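Local coordinates for GRMZM2G135359 pseudokinase (Zea mays, PDB 6CPY), which is a receptor-like pseudokinase whose kinase-fold domain may bind ATP but which probably transfers phosphate poorly or not at all, at residues E83-S86 with Q87-K91; N127-L130 with F131-L134; Y179-D182 with D183-K187; R290-M293 with K294-A297; A297-M300 with R301-T304. One frame throughout, in Å; residues are numbered along the deposited sequence.

Contact 1 of 5, residues E83-S86 with Q87-K91; sequences ENES and QYRKK
Helix 82-96, the helix C of the kinase N-lobe, carries an i to i+4 salt bridge between E85 and R89 on its surface. E85 starts with CG anti to its own N (chi1 -174°) and then bends at chi2, which turns the carboxylate along the helix toward the next turn. R89 reaches back with an extended chain, and its NE meets E85 OE2 at 3.2 Å, the N-H pointing nearly straight at the oxygen (161°). The bond uses the anti lone pair of OE2 and lies in the guanidinium plane, although the two flat groups are turned 64° apart. The carboxylate is shared: E85 OE1 is also held by W80 and R118. Two residues earlier, E83 and Q87 lie side by side with carboxylate and amide almost parallel, and E83 OE2 comes 3.2 Å from Q87 CG. The polar end of Q87 is used elsewhere, its NE2 donating to W194 O. The Y88 ring fills the buried interface with strands 106-112 and 117-123, while its phenol spans to V119 O. In the backbone, Q87 N bonds E83 O at 2.9 Å, in the i to i+4 pattern of an amphipathic alpha-helix packed on the N-lobe sheet.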
loop_
_atom_site.group_PDB
_atom_site.type_symbol
_atom_site.label_atom_id
_atom_site.label_comp_id
_atom_site.label_asym_id
_atom_site.label_seq_id
_atom_site.Cartn_x
_atom_site.Cartn_y
_atom_site.Cartn_z
ATOM N N GLU A 83 3.587 -21.502 12.799
ATOM C CA GLU A 83 2.758 -20.286 12.763
ATOM C C GLU A 83 3.217 -19.357 11.639
ATOM O O GLU A 83 2.387 -18.793 10.930
ATOM C CB GLU A 83 2.782 -19.565 14.120
ATOM C CG GLU A 83 2.144 -18.174 14.161
ATOM C CD GLU A 83 0.650 -18.161 13.870
ATOM O OE1 GLU A 83 -0.009 -19.217 13.980
ATOM O OE2 GLU A 83 0.123 -17.077 13.537
ATOM N N ASN A 84 4.534 -19.196 11.488
ATOM C CA ASN A 84 5.090 -18.415 10.384
ATOM C C ASN A 84 4.571 -18.965 9.062
ATOM O O ASN A 84 4.133 -18.202 8.203
ATOM C CB ASN A 84 6.631 -18.450 10.375
ATOM C CG ASN A 84 7.264 -17.521 11.394
ATOM O OD1 ASN A 84 8.272 -17.871 12.013
ATOM N ND2 ASN A 84 6.698 -16.331 11.563
ATOM N N GLU A 85 4.627 -20.289 8.900
ATOM C CA GLU A 85 4.183 -20.930 7.667
ATOM C C GLU A 85 2.701 -20.689 7.441
ATOM O O GLU A 85 2.272 -20.404 6.333
ATOM C CB GLU A 85 4.463 -22.441 7.696
ATOM C CG GLU A 85 4.168 -23.167 6.393
ATOM C CD GLU A 85 4.957 -22.645 5.193
ATOM O OE1 GLU A 85 6.074 -22.099 5.370
ATOM O OE2 GLU A 85 4.450 -22.796 4.063
ATOM N N SER A 86 1.924 -20.797 8.509
ATOM C CA SER A 86 0.488 -20.589 8.427
ATOM C C SER A 86 0.146 -19.155 7.990
ATOM O O SER A 86 -0.690 -18.962 7.114
ATOM C CB SER A 86 -0.162 -20.909 9.775
ATOM O OG SER A 86 -1.566 -20.815 9.668
ATOM N N GLN A 87 0.806 -18.168 8.589
ATOM C CA GLN A 87 0.581 -16.764 8.244
ATOM C C GLN A 87 1.065 -16.422 6.836
ATOM O O GLN A 87 0.499 -15.567 6.162
ATOM C CB GLN A 87 1.259 -15.851 9.265
ATOM C CG GLN A 87 0.584 -15.876 10.630
ATOM C CD GLN A 87 -0.822 -15.283 10.595
ATOM O OE1 GLN A 87 -1.814 -16.007 10.672
ATOM N NE2 GLN A 87 -0.910 -13.962 10.457
ATOM N N TYR A 88 2.131 -17.093 6.409
ATOM C CA TYR A 88 2.645 -16.954 5.051
ATOM C C TYR A 88 1.611 -17.407 4.021
ATOM O O TYR A 88 1.314 -16.697 3.064
ATOM C CB TYR A 88 3.952 -17.749 4.922
ATOM C CG TYR A 88 4.559 -17.799 3.536
ATOM C CD1 TYR A 88 5.412 -16.781 3.087
ATOM C CD2 TYR A 88 4.316 -18.864 2.689
ATOM C CE1 TYR A 88 5.984 -16.830 1.834
ATOM C CE2 TYR A 88 4.879 -18.916 1.423
ATOM C CZ TYR A 88 5.707 -17.900 0.999
ATOM O OH TYR A 88 6.261 -17.972 -0.258
ATOM N N ARG A 89 1.053 -18.599 4.207
ATOM C CA ARG A 89 0.058 -19.105 3.261
ATOM C C ARG A 89 -1.221 -18.278 3.312
ATOM O O ARG A 89 -1.833 -18.026 2.284
ATOM C CB ARG A 89 -0.256 -20.580 3.525
ATOM C CG ARG A 89 0.938 -21.488 3.297
ATOM C CD ARG A 89 0.573 -22.959 3.405
ATOM N NE ARG A 89 1.643 -23.771 2.824
ATOM C CZ ARG A 89 1.472 -24.872 2.092
ATOM N NH1 ARG A 89 0.257 -25.343 1.817
ATOM N NH2 ARG A 89 2.539 -25.504 1.615
ATOM N N LYS A 90 -1.609 -17.870 4.514
ATOM C CA LYS A 90 -2.808 -17.062 4.724
ATOM C C LYS A 90 -2.709 -15.736 3.979
ATOM O O LYS A 90 -3.634 -15.336 3.288
ATOM C CB LYS A 90 -2.988 -16.812 6.223
ATOM C CG LYS A 90 -4.242 -16.054 6.629
ATOM C CD LYS A 90 -4.507 -16.259 8.116
ATOM C CE LYS A 90 -5.020 -17.667 8.403
ATOM N NZ LYS A 90 -4.263 -18.335 9.499
ATOM N N LYS A 91 -1.573 -15.063 4.107
ATOM C CA LYS A 91 -1.363 -13.813 3.377
ATOM C C LYS A 91 -1.488 -14.019 1.869
ATOM O O LYS A 91 -2.145 -13.244 1.186
ATOM C CB LYS A 91 -0.005 -13.187 3.712
ATOM C CG LYS A 91 0.270 -11.945 2.871
ATOM C CD LYS A 91 1.524 -11.201 3.259
ATOM C CE LYS A 91 1.642 -9.955 2.396
ATOM N NZ LYS A 91 2.871 -9.178 2.689
#

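Contact 2 of 5, residues N127-L130 with F131-L134; sequences NGTL and FEHL
T129 and E132 exchange two hydrogen bonds that form a capping box at the start of helix 130-135, the helix D that follows the hinge in kinases. T129 OG1, set between the backbone N and carbonyl carbon by chi1 68°, accepts from E132 N at 3.1 Å. In return E132 OE1 accepts from T129 N, also at 3.1 Å and almost straight (170°), the N-H coming from above the carboxylate plane. G128 has a positive phi, which glycine adopts easily, and its bare CA passes 3.5 Å from E132 OE1. Among the ring contacts, H133 presents its edge to the preceding loop: NE2 lies 2.6 Å from N127 O, nearly in the ring plane, yet the bond is weak because its angle is only 124°. ND1 of the same ring is hydrogen-bonded to E140 O. Main-chain bonds then carry the helix on, with H133 N to T129 O and L134 N to L130 O. The apolar part is L130 CG against L134 CD1 at 3.8 Å, continued by L130 onto V224 and I228 of helix 214-230. Threonine and glutamate, each giving an acceptor to the other's backbone, thus satisfy N-H groups that the first turn cannot pair internally.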
loop_
_atom_site.group_PDB
_atom_site.type_symbol
_atom_site.label_atom_id
_atom_site.label_comp_id
_atom_site.label_asym_id
_atom_site.label_seq_id
_atom_site.Cartn_x
_atom_site.Cartn_y
_atom_site.Cartn_z
ATOM N N ASN A 127 8.562 4.399 -9.689
ATOM C CA ASN A 127 8.748 5.744 -9.129
ATOM C C ASN A 127 8.720 5.829 -7.607
ATOM O O ASN A 127 8.490 6.895 -7.049
ATOM C CB ASN A 127 7.736 6.709 -9.754
ATOM C CG ASN A 127 8.133 7.121 -11.154
ATOM O OD1 ASN A 127 9.290 7.457 -11.395
ATOM N ND2 ASN A 127 7.188 7.090 -12.078
ATOM N N GLY A 128 8.964 4.711 -6.931
ATOM C CA GLY A 128 9.199 4.725 -5.500
ATOM C C GLY A 128 7.940 4.989 -4.688
ATOM O O GLY A 128 6.839 4.739 -5.173
ATOM N N THR A 129 8.118 5.502 -3.472
ATOM C CA THR A 129 7.005 5.718 -2.530
ATOM C C THR A 129 6.455 7.135 -2.573
ATOM O O THR A 129 7.137 8.086 -2.977
ATOM C CB THR A 129 7.401 5.437 -1.075
ATOM O OG1 THR A 129 8.337 6.424 -0.623
ATOM C CG2 THR A 129 7.993 4.024 -0.928
ATOM N N LEU A 130 5.216 7.278 -2.127
ATOM C CA LEU A 130 4.606 8.594 -2.015
ATOM C C LEU A 130 5.405 9.460 -1.027
ATOM O O LEU A 130 5.669 10.635 -1.303
ATOM C CB LEU A 130 3.142 8.450 -1.579
ATOM C CG LEU A 130 2.349 9.730 -1.328
ATOM C CD1 LEU A 130 2.315 10.630 -2.551
ATOM C CD2 LEU A 130 0.942 9.372 -0.885
ATOM N N PHE A 131 5.800 8.877 0.105
ATOM C CA PHE A 131 6.599 9.581 1.121
ATOM C C PHE A 131 7.844 10.224 0.504
ATOM O O PHE A 131 8.118 11.404 0.752
ATOM C CB PHE A 131 7.016 8.633 2.260
ATOM C CG PHE A 131 7.746 9.326 3.393
ATOM C CD1 PHE A 131 9.115 9.523 3.335
ATOM C CD2 PHE A 131 7.054 9.784 4.509
ATOM C CE1 PHE A 131 9.779 10.166 4.367
ATOM C CE2 PHE A 131 7.708 10.425 5.539
ATOM C CZ PHE A 131 9.075 10.615 5.469
ATOM N N GLU A 132 8.575 9.448 -0.293
ATOM C CA GLU A 132 9.784 9.919 -0.981
ATOM C C GLU A 132 9.507 11.130 -1.854
ATOM O O GLU A 132 10.212 12.131 -1.764
ATOM C CB GLU A 132 10.404 8.806 -1.842
ATOM C CG GLU A 132 11.222 7.801 -1.047
ATOM C CD GLU A 132 11.482 6.492 -1.784
ATOM O OE1 GLU A 132 11.024 6.319 -2.939
ATOM O OE2 GLU A 132 12.148 5.616 -1.190
ATOM N N HIS A 133 8.475 11.043 -2.691
ATOM C CA HIS A 133 8.133 12.143 -3.590
ATOM C C HIS A 133 7.588 13.379 -2.910
ATOM O O HIS A 133 7.762 14.482 -3.435
ATOM C CB HIS A 133 7.192 11.669 -4.696
ATOM C CG HIS A 133 7.898 10.941 -5.786
ATOM N ND1 HIS A 133 8.504 11.592 -6.840
ATOM C CD2 HIS A 133 8.158 9.625 -5.955
ATOM C CE1 HIS A 133 9.080 10.702 -7.628
ATOM N NE2 HIS A 133 8.883 9.500 -7.116
ATOM N N LEU A 134 6.955 13.219 -1.750
ATOM C CA LEU A 134 6.443 14.352 -0.991
ATOM C C LEU A 134 7.509 15.034 -0.133
ATOM O O LEU A 134 7.484 16.249 0.019
ATOM C CB LEU A 134 5.279 13.931 -0.092
ATOM C CG LEU A 134 3.960 13.559 -0.775
ATOM C CD1 LEU A 134 2.930 13.117 0.245
ATOM C CD2 LEU A 134 3.420 14.728 -1.590
#

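Contact 3 of 5, residues Y179-D182 with D183-K187; sequences YLTD and DFAAK
Y179 and K187 face each other as a hydrogen-bonded antiparallel pair in the beta hairpin 178-188, which corresponds to strands 7 and 8 of the kinase C-lobe. Y179 N gives to K187 O at 2.8 Å, and K187 N returns a bond to Y179 O. Nearer the loop, T181 N donates to A185 O at 2.9 Å, in the carbonyl plane. A type I turn, closed by F184 N from well above the carbonyl plane of T181 O, reverses the chain; F184 takes the left-handed conformation that makes a G1 beta bulge with A185. T181 O also accepts from N127 ND2. Both branches of T181 work: CG2 lies across the aliphatic chain of K187, 3.9 Å from CE, and OG1 sits between backbone N and carbonyl carbon (chi1 69°), where A185 N reaches it at 3.0 Å. The K187 ammonium is satisfied by E123 and the carbonyls of K101 and F103. L180 and A186 share the face packed on helix 144-164, and L180 CD1 meets the F184 ring edge. D183 and D182 bring their OD1 atoms within 3.9 Å, probably eased by solvent and, weakly, by R149. One water lies 2.7 Å from T181 OG1 and donates to D183 OD1 at 2.6 Å.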
loop_
_atom_site.group_PDB
_atom_site.type_symbol
_atom_site.label_atom_id
_atom_site.label_comp_id
_atom_site.label_asym_id
_atom_site.label_seq_id
_atom_site.Cartn_x
_atom_site.Cartn_y
_atom_site.Cartn_z
ATOM N N TYR A 179 3.104 3.132 -3.343
ATOM C CA TYR A 179 4.093 3.243 -4.404
ATOM C C TYR A 179 3.480 3.913 -5.636
ATOM O O TYR A 179 2.261 4.009 -5.766
ATOM C CB TYR A 179 4.655 1.862 -4.751
ATOM C CG TYR A 179 5.571 1.325 -3.672
ATOM C CD1 TYR A 179 5.058 0.748 -2.517
ATOM C CD2 TYR A 179 6.954 1.429 -3.796
ATOM C CE1 TYR A 179 5.899 0.278 -1.520
ATOM C CE2 TYR A 179 7.803 0.955 -2.809
ATOM C CZ TYR A 179 7.274 0.387 -1.674
ATOM O OH TYR A 179 8.129 -0.083 -0.690
ATOM N N LEU A 180 4.347 4.383 -6.520
ATOM C CA LEU A 180 3.946 5.152 -7.694
ATOM C C LEU A 180 4.426 4.479 -8.979
ATOM O O LEU A 180 5.603 4.140 -9.092
ATOM C CB LEU A 180 4.541 6.558 -7.598
ATOM C CG LEU A 180 4.157 7.337 -6.335
ATOM C CD1 LEU A 180 4.813 8.705 -6.315
ATOM C CD2 LEU A 180 2.643 7.483 -6.236
ATOM N N THR A 181 3.509 4.316 -9.928
ATOM C CA THR A 181 3.792 3.701 -11.232
ATOM C C THR A 181 4.551 4.668 -12.137
ATOM O O THR A 181 4.795 5.816 -11.763
ATOM C CB THR A 181 2.498 3.294 -11.972
ATOM O OG1 THR A 181 1.772 4.468 -12.377
ATOM C CG2 THR A 181 1.619 2.416 -11.105
ATOM N N ASP A 182 4.908 4.197 -13.333
ATOM C CA ASP A 182 5.672 5.007 -14.293
ATOM C C ASP A 182 5.016 6.340 -14.704
ATOM O O ASP A 182 5.727 7.269 -15.104
ATOM C CB ASP A 182 6.042 4.179 -15.539
ATOM C CG ASP A 182 4.831 3.624 -16.275
ATOM O OD1 ASP A 182 3.678 3.823 -15.823
ATOM O OD2 ASP A 182 5.046 2.969 -17.319
ATOM N N ASP A 183 3.682 6.441 -14.616
ATOM C CA ASP A 183 2.993 7.733 -14.821
ATOM C C ASP A 183 2.322 8.255 -13.537
ATOM O O ASP A 183 1.315 8.986 -13.575
ATOM C CB ASP A 183 2.009 7.671 -15.999
ATOM C CG ASP A 183 0.925 6.646 -15.813
ATOM O OD1 ASP A 183 0.752 6.129 -14.684
ATOM O OD2 ASP A 183 0.234 6.359 -16.815
ATOM N N PHE A 184 2.920 7.879 -12.411
ATOM C CA PHE A 184 2.566 8.373 -11.083
ATOM C C PHE A 184 1.151 8.032 -10.631
ATOM O O PHE A 184 0.537 8.791 -9.891
ATOM C CB PHE A 184 2.865 9.870 -10.983
ATOM C CG PHE A 184 4.315 10.179 -11.151
ATOM C CD1 PHE A 184 5.170 10.146 -10.064
ATOM C CD2 PHE A 184 4.846 10.419 -12.415
ATOM C CE1 PHE A 184 6.519 10.397 -10.215
ATOM C CE2 PHE A 184 6.202 10.665 -12.577
ATOM C CZ PHE A 184 7.038 10.659 -11.471
ATOM N N ALA A 185 0.633 6.888 -11.065
ATOM C CA ALA A 185 -0.586 6.355 -10.474
ATOM C C ALA A 185 -0.239 5.679 -9.145
ATOM O O ALA A 185 0.885 5.205 -8.946
ATOM C CB ALA A 185 -1.261 5.372 -11.414
ATOM N N ALA A 186 -1.209 5.625 -8.241
ATOM C CA ALA A 186 -1.002 5.021 -6.938
ATOM C C ALA A 186 -1.075 3.498 -7.000
ATOM O O ALA A 186 -1.945 2.949 -7.656
ATOM C CB ALA A 186 -2.043 5.526 -5.951
ATOM N N LYS A 187 -0.166 2.842 -6.281
ATOM C CA LYS A 187 -0.301 1.434 -5.926
ATOM C C LYS A 187 -0.089 1.248 -4.432
ATOM O O LYS A 187 1.038 1.354 -3.919
ATOM C CB LYS A 187 0.650 0.555 -6.761
ATOM C CG LYS A 187 0.047 0.173 -8.111
ATOM C CD LYS A 187 0.873 -0.868 -8.860
ATOM C CE LYS A 187 0.279 -1.167 -10.219
ATOM N NZ LYS A 187 -0.959 -1.988 -10.153
HETATM O O HOH W 1 0.089 3.645 -14.338
#

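Contact 4 of 5, residues R290-M293 with K294-A297; sequences RPQM and KEVA
M293, V296 and E295 carry the contact between residues 290-293 and the first turn of helix 293-304. M293 sends CG anti to its backbone N (chi1 -158°) and folds back at chi2 and chi3, so that CE rests 3.7 Å from V296 CG1. A flexible thioether fits here, since the same side chain also has to pack among A155, L158 and Y221 of helices 144-164 and 214-230. The second branch of V296, CG2, touches P291 CG at 3.7 Å, so one methyl of the valine meets M293 in the first turn and the other meets P291 in the loop. This is the N-terminus of the alphaI helix of the kinase C-lobe, with Q292 as N-cap. E295 fills the third helical position: its chain is extended beyond CG and brings OE1 back to Q292 N at 2.8 Å, a nearly straight bond (167°) that arrives on the anti side of the oxygen, 15° out of the carboxylate plane. Proline suits the position before the N-cap through its apolar ring, which offers V296 a hydrocarbon surface. Q292 O, in turn, accepts V296 N at 3.0 Å and, weakly, E295 N. One step along, A297 N bonds M293 O at 2.9 Å.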
loop_
_atom_site.group_PDB
_atom_site.type_symbol
_atom_site.label_atom_id
_atom_site.label_comp_id
_atom_site.label_asym_id
_atom_site.label_seq_id
_atom_site.Cartn_x
_atom_site.Cartn_y
_atom_site.Cartn_z
ATOM N N ARG A 290 -17.089 9.047 11.601
ATOM C CA ARG A 290 -16.367 9.001 10.315
ATOM C C ARG A 290 -17.212 8.363 9.232
ATOM O O ARG A 290 -18.035 7.500 9.516
ATOM C CB ARG A 290 -15.066 8.214 10.435
ATOM C CG ARG A 290 -14.071 8.830 11.387
ATOM C CD ARG A 290 -12.926 7.891 11.675
ATOM N NE ARG A 290 -12.197 8.333 12.853
ATOM C CZ ARG A 290 -11.436 7.555 13.617
ATOM N NH1 ARG A 290 -11.258 6.266 13.329
ATOM N NH2 ARG A 290 -10.848 8.072 14.679
ATOM N N PRO A 291 -16.997 8.768 7.973
ATOM C CA PRO A 291 -17.687 8.118 6.873
ATOM C C PRO A 291 -17.107 6.734 6.555
ATOM O O PRO A 291 -15.998 6.400 6.988
ATOM C CB PRO A 291 -17.463 9.083 5.707
ATOM C CG PRO A 291 -16.172 9.756 6.023
ATOM C CD PRO A 291 -16.123 9.864 7.515
ATOM N N GLN A 292 -17.881 5.946 5.816
ATOM C CA GLN A 292 -17.448 4.654 5.298
ATOM C C GLN A 292 -16.573 4.895 4.082
ATOM O O GLN A 292 -16.727 5.897 3.394
ATOM C CB GLN A 292 -18.658 3.812 4.869
ATOM C CG GLN A 292 -19.634 3.477 5.984
ATOM C CD GLN A 292 -19.155 2.332 6.851
ATOM O OE1 GLN A 292 -18.916 2.502 8.047
ATOM N NE2 GLN A 292 -19.010 1.153 6.250
ATOM N N MET A 293 -15.676 3.961 3.784
ATOM C CA MET A 293 -14.751 4.164 2.678
ATOM C C MET A 293 -15.469 4.300 1.328
ATOM O O MET A 293 -15.026 5.052 0.451
ATOM C CB MET A 293 -13.723 3.027 2.631
ATOM C CG MET A 293 -12.455 3.404 1.909
ATOM S SD MET A 293 -11.624 4.835 2.631
ATOM C CE MET A 293 -11.068 5.597 1.105
ATOM N N LYS A 294 -16.578 3.580 1.163
ATOM C CA LYS A 294 -17.399 3.699 -0.043
ATOM C C LYS A 294 -17.911 5.140 -0.218
ATOM O O LYS A 294 -17.936 5.669 -1.323
ATOM C CB LYS A 294 -18.578 2.708 0.011
ATOM C CG LYS A 294 -19.525 2.769 -1.185
ATOM C CD LYS A 294 -20.627 1.714 -1.091
ATOM C CE LYS A 294 -22.020 2.313 -1.263
ATOM N NZ LYS A 294 -22.243 2.949 -2.597
ATOM N N GLU A 295 -18.297 5.772 0.882
ATOM C CA GLU A 295 -18.767 7.164 0.845
ATOM C C GLU A 295 -17.613 8.123 0.521
ATOM O O GLU A 295 -17.768 9.067 -0.258
ATOM C CB GLU A 295 -19.416 7.532 2.184
ATOM C CG GLU A 295 -20.668 6.714 2.476
ATOM C CD GLU A 295 -21.170 6.849 3.900
ATOM O OE1 GLU A 295 -20.351 6.825 4.844
ATOM O OE2 GLU A 295 -22.405 6.951 4.072
ATOM N N VAL A 296 -16.452 7.858 1.106
ATOM C CA VAL A 296 -15.253 8.660 0.843
ATOM C C VAL A 296 -14.918 8.615 -0.647
ATOM O O VAL A 296 -14.717 9.652 -1.280
ATOM C CB VAL A 296 -14.052 8.188 1.694
ATOM C CG1 VAL A 296 -12.771 8.906 1.282
ATOM C CG2 VAL A 296 -14.310 8.413 3.179
ATOM N N ALA A 297 -14.874 7.418 -1.224
ATOM C CA ALA A 297 -14.545 7.280 -2.645
ATOM C C ALA A 297 -15.555 7.988 -3.549
ATOM O O ALA A 297 -15.181 8.618 -4.531
ATOM C CB ALA A 297 -14.434 5.805 -3.024
#

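Contact 5 of 5, residues A297-M300 with R301-T304; sequences AARM and REIT
R299 bends over I303 and ends beside E302, three neighbours on one side of the last turns of helix 293-304, the alphaI helix of the kinase C-lobe. Its CB points away from 301-304, but with CG anti to the backbone N and a turn at chi2 (49°) the chain swings toward them. CG and CD each come 3.9 Å from I303 CD1, and NE comes closer still to that methyl, at 3.5 Å. CZ then lies under I303 CG1, which sits 3.7 Å above the centre of the guanidinium plane, so the CG1-CD1 arm of the isoleucine covers one face of the flat cation. NH2 lies at the margin of I303, 4.1 Å from CG1 and CD1. NH1 completes the path in a salt bridge with E302 OE2 at 3.2 Å, made at the guanidinium edge with the two planar groups 71° apart. On the helix's buried side, M300 packs on L275, Y221 and M152, and M300 O takes two donors from T304: N at 2.9 Å and OG1 at 3.0 Å. T304 OG1 also pairs with L306 N. Hydrocarbon over the face and a carboxylate at the edge probably restrict how the R299 group can turn, while the threonine hydroxyl satisfies backbone atoms where the helix ends.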
loop_
_atom_site.group_PDB
_atom_site.type_symbol
_atom_site.label_atom_id
_atom_site.label_comp_id
_atom_site.label_asym_id
_atom_site.label_seq_id
_atom_site.Cartn_x
_atom_site.Cartn_y
_atom_site.Cartn_z
ATOM N N ALA A 297 -14.874 7.418 -1.224
ATOM C CA ALA A 297 -14.545 7.280 -2.645
ATOM C C ALA A 297 -15.555 7.988 -3.549
ATOM O O ALA A 297 -15.181 8.618 -4.531
ATOM C CB ALA A 297 -14.434 5.805 -3.024
ATOM N N ALA A 298 -16.838 7.879 -3.207
ATOM C CA ALA A 298 -17.895 8.539 -3.975
ATOM C C ALA A 298 -17.731 10.059 -3.927
ATOM O O ALA A 298 -17.818 10.736 -4.954
ATOM C CB ALA A 298 -19.267 8.127 -3.449
ATOM N N ARG A 299 -17.482 10.580 -2.729
ATOM C CA ARG A 299 -17.273 12.013 -2.533
ATOM C C ARG A 299 -16.015 12.472 -3.274
ATOM O O ARG A 299 -16.045 13.481 -3.983
ATOM C CB ARG A 299 -17.197 12.355 -1.040
ATOM C CG ARG A 299 -16.970 13.836 -0.714
ATOM C CD ARG A 299 -17.926 14.744 -1.476
ATOM N NE ARG A 299 -17.732 16.160 -1.162
ATOM C CZ ARG A 299 -18.174 17.167 -1.915
ATOM N NH1 ARG A 299 -18.848 16.933 -3.039
ATOM N NH2 ARG A 299 -17.935 18.419 -1.549
ATOM N N MET A 300 -14.930 11.705 -3.140
ATOM C CA MET A 300 -13.691 12.002 -3.845
ATOM C C MET A 300 -13.869 12.043 -5.364
ATOM O O MET A 300 -13.318 12.917 -6.013
ATOM C CB MET A 300 -12.589 10.994 -3.479
ATOM C CG MET A 300 -12.010 11.147 -2.083
ATOM S SD MET A 300 -11.187 12.721 -1.793
ATOM C CE MET A 300 -9.728 12.558 -2.818
ATOM N N ARG A 301 -14.632 11.106 -5.930
ATOM C CA ARG A 301 -14.904 11.118 -7.375
ATOM C C ARG A 301 -15.718 12.342 -7.792
ATOM O O ARG A 301 -15.474 12.924 -8.854
ATOM C CB ARG A 301 -15.636 9.852 -7.823
ATOM C CG ARG A 301 -15.799 9.798 -9.332
ATOM C CD ARG A 301 -16.535 8.567 -9.802
ATOM N NE ARG A 301 -16.449 8.466 -11.256
ATOM C CZ ARG A 301 -16.588 7.341 -11.951
ATOM N NH1 ARG A 301 -16.814 6.184 -11.333
ATOM N NH2 ARG A 301 -16.478 7.375 -13.270
ATOM N N GLU A 302 -16.689 12.711 -6.962
ATOM C CA GLU A 302 -17.491 13.917 -7.176
ATOM C C GLU A 302 -16.566 15.136 -7.264
ATOM O O GLU A 302 -16.675 15.944 -8.188
ATOM C CB GLU A 302 -18.511 14.077 -6.042
ATOM C CG GLU A 302 -19.688 15.004 -6.333
ATOM C CD GLU A 302 -20.657 15.104 -5.163
ATOM O OE1 GLU A 302 -20.763 14.138 -4.379
ATOM O OE2 GLU A 302 -21.311 16.159 -5.013
ATOM N N ILE A 303 -15.616 15.231 -6.332
ATOM C CA ILE A 303 -14.698 16.380 -6.271
ATOM C C ILE A 303 -13.663 16.423 -7.402
ATOM O O ILE A 303 -13.468 17.466 -8.038
ATOM C CB ILE A 303 -13.970 16.420 -4.913
ATOM C CG1 ILE A 303 -14.979 16.681 -3.789
ATOM C CG2 ILE A 303 -12.874 17.478 -4.915
ATOM C CD1 ILE A 303 -14.469 16.337 -2.401
ATOM N N THR A 304 -12.993 15.305 -7.643
ATOM C CA THR A 304 -11.896 15.253 -8.612
ATOM C C THR A 304 -12.369 15.042 -10.048
ATOM O O THR A 304 -11.645 15.372 -10.991
ATOM C CB THR A 304 -10.896 14.134 -8.276
ATOM O OG1 THR A 304 -11.530 12.855 -8.407
ATOM C CG2 THR A 304 -10.360 14.298 -6.866
#

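Every contact joins adjoining segments, so each closes only a short local stretch: helical turns in contacts 1 and 5, helix starts in 2 and 4, a hairpin in 3; none crosses another. Following the chain, contact 1 comes first, on helix 82-96 of the N-lobe, its centre about 30 Å from that of contact 2. Past the hinge come contact 2 and then contact 3. These two are separated by helix 144-164 in sequence yet touch in space: G128 O lies 2.9 Å from L180 N, and H133 packs on L180. Contacts 4 and 5 share A297 and run in series along helix 293-304, setting it against helices 144-164, 214-230 and 269-282 of the C-lobe.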